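Side-chain contacts in bromo domain containing protein (Cryptosporidium parvum, PDB 5U9N), which probably recognises acetylated lysines on histones or other proteins through its bromodomains, the second of which is the piece held here, with the inhibitor bromosporine bound: residues I51-D56 with F99-K104; E94-F99 with S141-L146. One frame throughout, in Å; residues are numbered along the deposited sequence.

Contact 1: I51-D56 with F99-K104; sequences IPEACD and FERLVK
Glu53 and Arg101 meet through their charged ends, the carboxylate facing the guanidinium with the two groups nearly coplanar, their planes 29° apart. The long axes of the two side chains cross at about a right angle. The main bond runs from Arg101 NH2 to Glu53 OE1 at 3.2 Å and is fairly straight. It meets OE1 on the syn side, somewhat out of the carboxylate plane, while the oxygen lies close to the guanidinium plane. A second, weak bond joins Arg101 NH1 to Glu53 OE2 at 3.4 Å, so the salt bridge is two-pronged but uneven. Glu53 is stretched out, with CG anti to the backbone N (chi1 -167°) and CD continuing that line, whereas Arg101 leaves its helix extended and then bends at chi3 (80°), which brings the guanidinium alongside Leu102 CD2 and up to the Glu53 carboxylate.

Next to the ion pair, Leu102 CD2 and Cys55 SG form the apolar contact, 4.1 Å apart. Each also has an oxygen as a van der Waals neighbour: Glu53 OE2 for the methyl, the carbonyl O of Leu102 for the sulfur. Cys55 further touches Leu105, Ile106 and Ile60, which place it against helices 96-113 and 57-65; its side chain lies about 9 Å from the bound bromosporine. The loop has a polar tie to helix 96-113 as well, since the backbone O of Glu53 accepts a hydrogen bond from Asn109 ND2.

The contact thus sets the loop between helices 41-50 and 57-65 against helix 96-113 in the helical bundle of the bromodomain. Because Arg101 is exposed and Glu53 partly so, solvent probably screens the salt bridge, leaving the Cys55-Leu102 packing as the more sheltered component.

Contact 2: E94-F99 with S141-L146; sequences ENPHEF and SNVFLL
Pro96 and Phe144 bring the two backbones closest, their CA atoms 6.5 Å apart, and each lies in the first turn of a helix. Asn95 is the N-cap of helix 96-113: its OD1 accepts from Glu98 N at 2.9 Å, nearly in line with the side-chain carbonyl bond. At the other helix start, Ser141 OG accepts from Val143 N at 3.1 Å, an ST turn.

Between these two helix starts the side chains meet without any hydrogen bond. The Pro96 ring is directed at the other segment, and its CB packs against Phe144 CE1 at 3.6 Å and Val143 CG2 at 3.9 Å. The side chains of Pro96 and Val143 run antiparallel, side by side. Phe144 CE1 then reaches His97, sitting 3.3 Å above one face of the imidazole and offset toward its rim. The planes lie 58° apart and the centroids 4.7 Å, an oblique pair, neither stacked nor edge-to-face. His97 enters it with CG anti to its carbonyl carbon (chi1 -54°), which lays the imidazole beside its own backbone N, one face presented to Phe144 CE1.

Trp138 of helix 122-139 backs the cluster, touching Pro96 and Val143 and meeting the Phe144 ring at a steep angle. The contact joins the N-terminal end of helix 96-113 of the bromodomain bundle to the short C-terminal helix 143-148. Pro96 and Val143 are buried and His97 is exposed. Between these segments the chemistry is therefore apolar and aromatic; a polar tie near the second helix start, from Ser141 OG, goes to Glu12 of helix 9-20.

From the N terminus, the chain passes helices 9-20 and 41-50 before reaching 51-56, the first half of contact 1. Helix 57-65 and an unmodelled region follow. The chain then enters 94-99, which opens contact 2, and runs straight into 99-104, where contact 1 closes its loop. Contact 2 closes only after helix 122-139, at 141-146, so the two loops cross rather than nest. The segments share Phe99, which touches across neither contact, and the centres of the two contacts are about 16 Å apart. Contact 1 ties helix 96-113 to the loop before helix 57-65; contact 2 ties its start to helix 143-148. Glu100 OE1 and Phe144 CZ, 4.0 Å apart, bring the two into touch.

Contact 1: I51-D56 with F99-K104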
ATOM      1  N   ILE A  51      -4.287   8.005 -12.826  1.00 42.81           N
ATOM      2  CA  ILE A  51      -3.182   7.634 -11.939  1.00 39.82           C
ATOM      3  C   ILE A  51      -1.864   7.374 -12.728  1.00 45.68           C
ATOM      4  O   ILE A  51      -1.742   6.354 -13.393  1.00 46.81           O
ATOM      5  CB  ILE A  51      -3.580   6.394 -11.116  1.00 39.50           C
ATOM      6  CG1 ILE A  51      -4.853   6.678 -10.258  1.00 37.06           C
ATOM      7  CG2 ILE A  51      -2.419   5.958 -10.233  1.00 40.18           C
ATOM      8  CD1 ILE A  51      -4.761   7.977  -9.266  1.00 36.28           C
ATOM      9  N   PRO A  52      -0.824   8.216 -12.528  1.00 42.97           N
ATOM     10  CA  PRO A  52       0.441   8.004 -13.251  1.00 44.08           C
ATOM     11  C   PRO A  52       1.334   6.900 -12.649  1.00 47.30           C
ATOM     12  O   PRO A  52       2.132   6.312 -13.382  1.00 48.21           O
ATOM     13  CB  PRO A  52       1.129   9.366 -13.148  1.00 46.48           C
ATOM     14  CG  PRO A  52       0.626   9.942 -11.882  1.00 49.25           C
ATOM     15  CD  PRO A  52      -0.803   9.490 -11.775  1.00 44.42           C
ATOM     16  N   GLU A  53       1.249   6.653 -11.313  1.00 41.33           N
ATOM     17  CA  GLU A  53       2.073   5.633 -10.652  1.00 39.05           C
ATOM     18  C   GLU A  53       1.199   4.665  -9.835  1.00 40.48           C
ATOM     19  O   GLU A  53       0.920   4.916  -8.675  1.00 37.05           O
ATOM     20  CB  GLU A  53       3.134   6.296  -9.750  1.00 39.22           C
ATOM     21  CG  GLU A  53       4.231   5.337  -9.281  1.00 50.98           C
ATOM     22  CD  GLU A  53       5.172   5.863  -8.196  1.00 68.76           C
ATOM     23  OE1 GLU A  53       5.035   7.045  -7.791  1.00 45.04           O
ATOM     24  OE2 GLU A  53       6.042   5.079  -7.744  1.00 53.92           O
ATOM     25  N   ALA A  54       0.823   3.539 -10.423  1.00 40.62           N
ATOM     26  CA  ALA A  54       0.044   2.530  -9.696  1.00 40.96           C
ATOM     27  C   ALA A  54       0.931   1.750  -8.719  1.00 48.46           C
ATOM     28  O   ALA A  54       2.141   1.685  -8.907  1.00 50.67           O
ATOM     29  CB  ALA A  54      -0.610   1.574 -10.663  1.00 41.94           C
ATOM     30  N   CYS A  55       0.333   1.193  -7.656  1.00 44.77           N
ATOM     31  CA  CYS A  55       1.074   0.384  -6.692  1.00 44.98           C
ATOM     32  C   CYS A  55       0.127  -0.579  -5.937  1.00 46.10           C
ATOM     33  O   CYS A  55      -1.098  -0.412  -5.981  1.00 44.93           O
ATOM     34  CB  CYS A  55       1.842   1.276  -5.722  1.00 45.81           C
ATOM     35  SG  CYS A  55       3.172   0.423  -4.841  1.00 51.14           S
ATOM     36  N   ASP A  56       0.702  -1.581  -5.227  1.00 41.36           N
ATOM     37  CA  ASP A  56      -0.100  -2.563  -4.471  1.00 40.59           C
ATOM     38  C   ASP A  56       0.786  -3.381  -3.540  1.00 41.85           C
ATOM     39  O   ASP A  56       2.004  -3.304  -3.631  1.00 40.69           O
ATOM     40  CB  ASP A  56      -0.876  -3.485  -5.417  1.00 44.03           C
ATOM     41  CG  ASP A  56      -0.066  -3.904  -6.614  1.00 59.96           C
ATOM     42  OD1 ASP A  56       0.727  -4.857  -6.482  1.00 62.02           O
ATOM     43  OD2 ASP A  56      -0.127  -3.198  -7.649  1.00 66.80           O
ATOM     44  N   PHE A  99       9.450   2.868   1.570  1.00 34.74           N
ATOM     45  CA  PHE A  99       8.358   1.961   1.893  1.00 33.95           C
ATOM     46  C   PHE A  99       7.130   2.768   2.304  1.00 38.66           C
ATOM     47  O   PHE A  99       6.018   2.476   1.835  1.00 39.41           O
ATOM     48  CB  PHE A  99       8.753   0.985   3.026  1.00 35.69           C
ATOM     49  CG  PHE A  99       7.639   0.058   3.443  1.00 34.18           C
ATOM     50  CD1 PHE A  99       7.379  -1.100   2.735  1.00 36.93           C
ATOM     51  CD2 PHE A  99       6.805   0.383   4.491  1.00 34.43           C
ATOM     52  CE1 PHE A  99       6.318  -1.930   3.095  1.00 36.75           C
ATOM     53  CE2 PHE A  99       5.786  -0.482   4.883  1.00 37.36           C
ATOM     54  CZ  PHE A  99       5.532  -1.612   4.161  1.00 34.90           C
ATOM     55  N   GLU A 100       7.320   3.782   3.179  1.00 33.28           N
ATOM     56  CA  GLU A 100       6.211   4.640   3.614  1.00 31.27           C
ATOM     57  C   GLU A 100       5.525   5.301   2.401  1.00 35.36           C
ATOM     58  O   GLU A 100       4.298   5.301   2.299  1.00 33.37           O
ATOM     59  CB  GLU A 100       6.705   5.709   4.580  1.00 32.28           C
ATOM     60  CG  GLU A 100       5.583   6.495   5.234  1.00 37.43           C
ATOM     61  CD  GLU A 100       6.025   7.691   6.049  1.00 52.76           C
ATOM     62  OE1 GLU A 100       7.175   7.686   6.543  1.00 54.24           O
ATOM     63  OE2 GLU A 100       5.200   8.616   6.229  1.00 48.80           O
ATOM     64  N   ARG A 101       6.316   5.879   1.507  1.00 33.08           N
ATOM     65  CA  ARG A 101       5.792   6.500   0.289  1.00 31.67           C
ATOM     66  C   ARG A 101       4.922   5.526  -0.537  1.00 34.27           C
ATOM     67  O   ARG A 101       3.831   5.887  -0.977  1.00 32.70           O
ATOM     68  CB  ARG A 101       6.941   6.989  -0.577  1.00 29.74           C
ATOM     69  CG  ARG A 101       6.474   7.802  -1.770  1.00 41.30           C
ATOM     70  CD  ARG A 101       7.626   8.364  -2.572  1.00 38.24           C
ATOM     71  NE  ARG A 101       8.198   7.366  -3.462  1.00 33.45           N
ATOM     72  CZ  ARG A 101       7.611   6.916  -4.575  1.00 54.21           C
ATOM     73  NH1 ARG A 101       8.220   6.014  -5.335  1.00 45.32           N
ATOM     74  NH2 ARG A 101       6.404   7.359  -4.929  1.00 55.01           N
ATOM     75  N   LEU A 102       5.428   4.313  -0.771  1.00 31.83           N
ATOM     76  CA  LEU A 102       4.771   3.349  -1.636  1.00 31.46           C
ATOM     77  C   LEU A 102       3.456   2.872  -1.028  1.00 33.65           C
ATOM     78  O   LEU A 102       2.458   2.779  -1.733  1.00 31.21           O
ATOM     79  CB  LEU A 102       5.705   2.153  -1.919  1.00 32.83           C
ATOM     80  CG  LEU A 102       6.887   2.419  -2.907  1.00 37.30           C
ATOM     81  CD1 LEU A 102       7.770   1.143  -3.061  1.00 37.96           C
ATOM     82  CD2 LEU A 102       6.384   2.870  -4.292  1.00 33.79           C
ATOM     83  N   VAL A 103       3.438   2.596   0.267  1.00 32.84           N
ATOM     84  CA  VAL A 103       2.199   2.167   0.926  1.00 32.14           C
ATOM     85  C   VAL A 103       1.153   3.295   0.866  1.00 35.43           C
ATOM     86  O   VAL A 103       0.006   3.031   0.522  1.00 36.08           O
ATOM     87  CB  VAL A 103       2.442   1.707   2.377  1.00 34.41           C
ATOM     88  CG1 VAL A 103       1.124   1.548   3.121  1.00 33.26           C
ATOM     89  CG2 VAL A 103       3.236   0.398   2.401  1.00 34.45           C
ATOM     90  N   LYS A 104       1.548   4.539   1.170  1.00 30.15           N
ATOM     91  CA  LYS A 104       0.619   5.663   1.154  1.00 28.44           C
ATOM     92  C   LYS A 104       0.168   6.005  -0.260  1.00 32.90           C
ATOM     93  O   LYS A 104      -0.955   6.470  -0.435  1.00 33.62           O
ATOM     94  CB  LYS A 104       1.225   6.870   1.812  1.00 29.33           C
ATOM     95  CG  LYS A 104       1.355   6.703   3.302  1.00 30.77           C
ATOM     96  CD  LYS A 104       1.865   7.972   3.936  1.00 26.63           C
ATOM     97  CE  LYS A 104       1.587   8.033   5.405  1.00 27.40           C
ATOM     98  NZ  LYS A 104       2.207   9.260   6.030  1.00 40.22           N
TER

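Contact 2: E94-F99 with S141-L146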
ATOM      1  N   GLU A  94      14.988   0.971  -0.880  1.00 44.04           N
ATOM      2  CA  GLU A  94      16.267   1.312  -0.256  1.00 43.83           C
ATOM      3  C   GLU A  94      16.136   1.657   1.209  1.00 43.91           C
ATOM      4  O   GLU A  94      17.134   1.594   1.911  1.00 42.59           O
ATOM      5  CB  GLU A  94      16.928   2.503  -0.974  1.00 46.39           C
ATOM      6  CG  GLU A  94      17.602   2.150  -2.295  1.00 65.30           C
ATOM      7  CD  GLU A  94      18.401   3.300  -2.892  1.00 97.70           C
ATOM      8  OE1 GLU A  94      19.292   3.829  -2.187  1.00 98.53           O
ATOM      9  OE2 GLU A  94      18.114   3.695  -4.048  1.00 89.17           O
ATOM     10  N   ASN A  95      14.945   2.099   1.677  1.00 39.71           N
ATOM     11  CA  ASN A  95      14.823   2.528   3.078  1.00 39.61           C
ATOM     12  C   ASN A  95      13.357   2.567   3.550  1.00 42.60           C
ATOM     13  O   ASN A  95      12.446   2.459   2.740  1.00 43.08           O
ATOM     14  CB  ASN A  95      15.471   3.917   3.249  1.00 39.86           C
ATOM     15  CG  ASN A  95      15.143   4.887   2.145  1.00 43.19           C
ATOM     16  OD1 ASN A  95      13.986   5.121   1.811  1.00 44.06           O
ATOM     17  ND2 ASN A  95      16.141   5.426   1.528  1.00 37.52           N
ATOM     18  N   PRO A  96      13.112   2.772   4.867  1.00 39.05           N
ATOM     19  CA  PRO A  96      11.724   2.848   5.347  1.00 37.27           C
ATOM     20  C   PRO A  96      10.957   4.052   4.783  1.00 38.99           C
ATOM     21  O   PRO A  96       9.739   4.037   4.742  1.00 37.52           O
ATOM     22  CB  PRO A  96      11.893   2.981   6.881  1.00 39.48           C
ATOM     23  CG  PRO A  96      13.256   2.543   7.166  1.00 45.48           C
ATOM     24  CD  PRO A  96      14.067   2.908   5.989  1.00 41.20           C
ATOM     25  N   HIS A  97      11.675   5.072   4.326  1.00 37.54           N
ATOM     26  CA  HIS A  97      11.071   6.296   3.788  1.00 36.54           C
ATOM     27  C   HIS A  97      10.426   5.992   2.435  1.00 38.25           C
ATOM     28  O   HIS A  97       9.325   6.452   2.173  1.00 36.28           O
ATOM     29  CB  HIS A  97      12.128   7.415   3.662  1.00 37.59           C
ATOM     30  CG  HIS A  97      12.866   7.683   4.930  1.00 41.75           C
ATOM     31  ND1 HIS A  97      12.487   8.707   5.776  1.00 44.29           N
ATOM     32  CD2 HIS A  97      13.926   7.035   5.476  1.00 43.57           C
ATOM     33  CE1 HIS A  97      13.335   8.663   6.794  1.00 44.26           C
ATOM     34  NE2 HIS A  97      14.205   7.657   6.658  1.00 44.73           N
ATOM     35  N   GLU A  98      11.091   5.183   1.595  1.00 36.08           N
ATOM     36  CA  GLU A  98      10.495   4.758   0.328  1.00 35.96           C
ATOM     37  C   GLU A  98       9.314   3.781   0.589  1.00 38.19           C
ATOM     38  O   GLU A  98       8.308   3.849  -0.106  1.00 35.36           O
ATOM     39  CB  GLU A  98      11.544   4.103  -0.606  1.00 38.85           C
ATOM     40  CG  GLU A  98      10.906   3.476  -1.841  1.00 50.65           C
ATOM     41  CD  GLU A  98      11.791   3.333  -3.055  1.00 76.35           C
ATOM     42  OE1 GLU A  98      11.258   3.429  -4.185  1.00 65.21           O
ATOM     43  OE2 GLU A  98      13.004   3.073  -2.885  1.00 79.98           O
ATOM     44  N   PHE A  99       9.450   2.868   1.570  1.00 34.74           N
ATOM     45  CA  PHE A  99       8.358   1.961   1.893  1.00 33.95           C
ATOM     46  C   PHE A  99       7.130   2.768   2.304  1.00 38.66           C
ATOM     47  O   PHE A  99       6.018   2.476   1.835  1.00 39.41           O
ATOM     48  CB  PHE A  99       8.753   0.985   3.026  1.00 35.69           C
ATOM     49  CG  PHE A  99       7.639   0.058   3.443  1.00 34.18           C
ATOM     50  CD1 PHE A  99       7.379  -1.100   2.735  1.00 36.93           C
ATOM     51  CD2 PHE A  99       6.805   0.383   4.491  1.00 34.43           C
ATOM     52  CE1 PHE A  99       6.318  -1.930   3.095  1.00 36.75           C
ATOM     53  CE2 PHE A  99       5.786  -0.482   4.883  1.00 37.36           C
ATOM     54  CZ  PHE A  99       5.532  -1.612   4.161  1.00 34.90           C
ATOM     55  N   SER A 141       6.128   2.140  15.506  1.00 36.05           N
ATOM     56  CA  SER A 141       7.138   1.174  15.041  1.00 35.28           C
ATOM     57  C   SER A 141       8.602   1.675  15.226  1.00 39.06           C
ATOM     58  O   SER A 141       8.877   2.854  15.040  1.00 37.64           O
ATOM     59  CB  SER A 141       6.900   0.866  13.556  1.00 37.71           C
ATOM     60  OG  SER A 141       7.968   0.155  12.954  1.00 43.12           O
ATOM     61  N   ASN A 142       9.558   0.716  15.437  1.00 36.92           N
ATOM     62  CA  ASN A 142      11.011   1.000  15.559  1.00 36.73           C
ATOM     63  C   ASN A 142      11.749   0.859  14.195  1.00 38.58           C
ATOM     64  O   ASN A 142      12.973   0.794  14.168  1.00 35.74           O
ATOM     65  CB  ASN A 142      11.673   0.044  16.588  1.00 38.83           C
ATOM     66  CG  ASN A 142      11.658  -1.420  16.204  1.00 53.04           C
ATOM     67  OD1 ASN A 142      10.883  -1.870  15.356  1.00 44.19           O
ATOM     68  ND2 ASN A 142      12.497  -2.195  16.838  1.00 49.40           N
ATOM     69  N   VAL A 143      10.993   0.778  13.090  1.00 36.15           N
ATOM     70  CA  VAL A 143      11.511   0.567  11.729  1.00 36.19           C
ATOM     71  C   VAL A 143      12.668   1.563  11.371  1.00 41.70           C
ATOM     72  O   VAL A 143      13.657   1.139  10.767  1.00 42.71           O
ATOM     73  CB  VAL A 143      10.337   0.666  10.710  1.00 38.94           C
ATOM     74  CG1 VAL A 143       9.775   2.091  10.628  1.00 37.85           C
ATOM     75  CG2 VAL A 143      10.755   0.155   9.346  1.00 38.65           C
ATOM     76  N   PHE A 144      12.547   2.862  11.765  1.00 37.31           N
ATOM     77  CA  PHE A 144      13.594   3.870  11.538  1.00 36.41           C
ATOM     78  C   PHE A 144      14.755   3.677  12.495  1.00 39.88           C
ATOM     79  O   PHE A 144      15.892   3.874  12.112  1.00 40.49           O
ATOM     80  CB  PHE A 144      13.040   5.291  11.700  1.00 37.74           C
ATOM     81  CG  PHE A 144      12.058   5.678  10.631  1.00 37.85           C
ATOM     82  CD1 PHE A 144      12.482   5.945   9.343  1.00 40.32           C
ATOM     83  CD2 PHE A 144      10.698   5.704  10.892  1.00 40.11           C
ATOM     84  CE1 PHE A 144      11.570   6.266   8.352  1.00 39.78           C
ATOM     85  CE2 PHE A 144       9.788   5.984   9.883  1.00 41.25           C
ATOM     86  CZ  PHE A 144      10.231   6.243   8.616  1.00 38.43           C
ATOM     87  N   LEU A 145      14.482   3.302  13.746  1.00 37.93           N
ATOM     88  CA  LEU A 145      15.561   3.027  14.710  1.00 39.25           C
ATOM     89  C   LEU A 145      16.347   1.773  14.299  1.00 44.04           C
ATOM     90  O   LEU A 145      17.540   1.682  14.592  1.00 47.14           O
ATOM     91  CB  LEU A 145      15.018   2.868  16.123  1.00 39.97           C
ATOM     92  CG  LEU A 145      14.153   4.014  16.627  1.00 44.06           C
ATOM     93  CD1 LEU A 145      13.586   3.693  17.973  1.00 45.20           C
ATOM     94  CD2 LEU A 145      14.934   5.310  16.654  1.00 47.64           C
ATOM     95  N   LEU A 146      15.689   0.814  13.620  1.00 39.33           N
ATOM     96  CA  LEU A 146      16.364  -0.368  13.083  1.00 40.88           C
ATOM     97  C   LEU A 146      17.207   0.025  11.865  1.00 47.41           C
ATOM     98  O   LEU A 146      18.369  -0.333  11.800  1.00 49.97           O
ATOM     99  CB  LEU A 146      15.347  -1.456  12.704  1.00 40.17           C
ATOM    100  CG  LEU A 146      14.613  -2.121  13.890  1.00 44.78           C
ATOM    101  CD1 LEU A 146      13.521  -3.075  13.405  1.00 43.38           C
ATOM    102  CD2 LEU A 146      15.566  -2.833  14.780  1.00 48.21           C
TER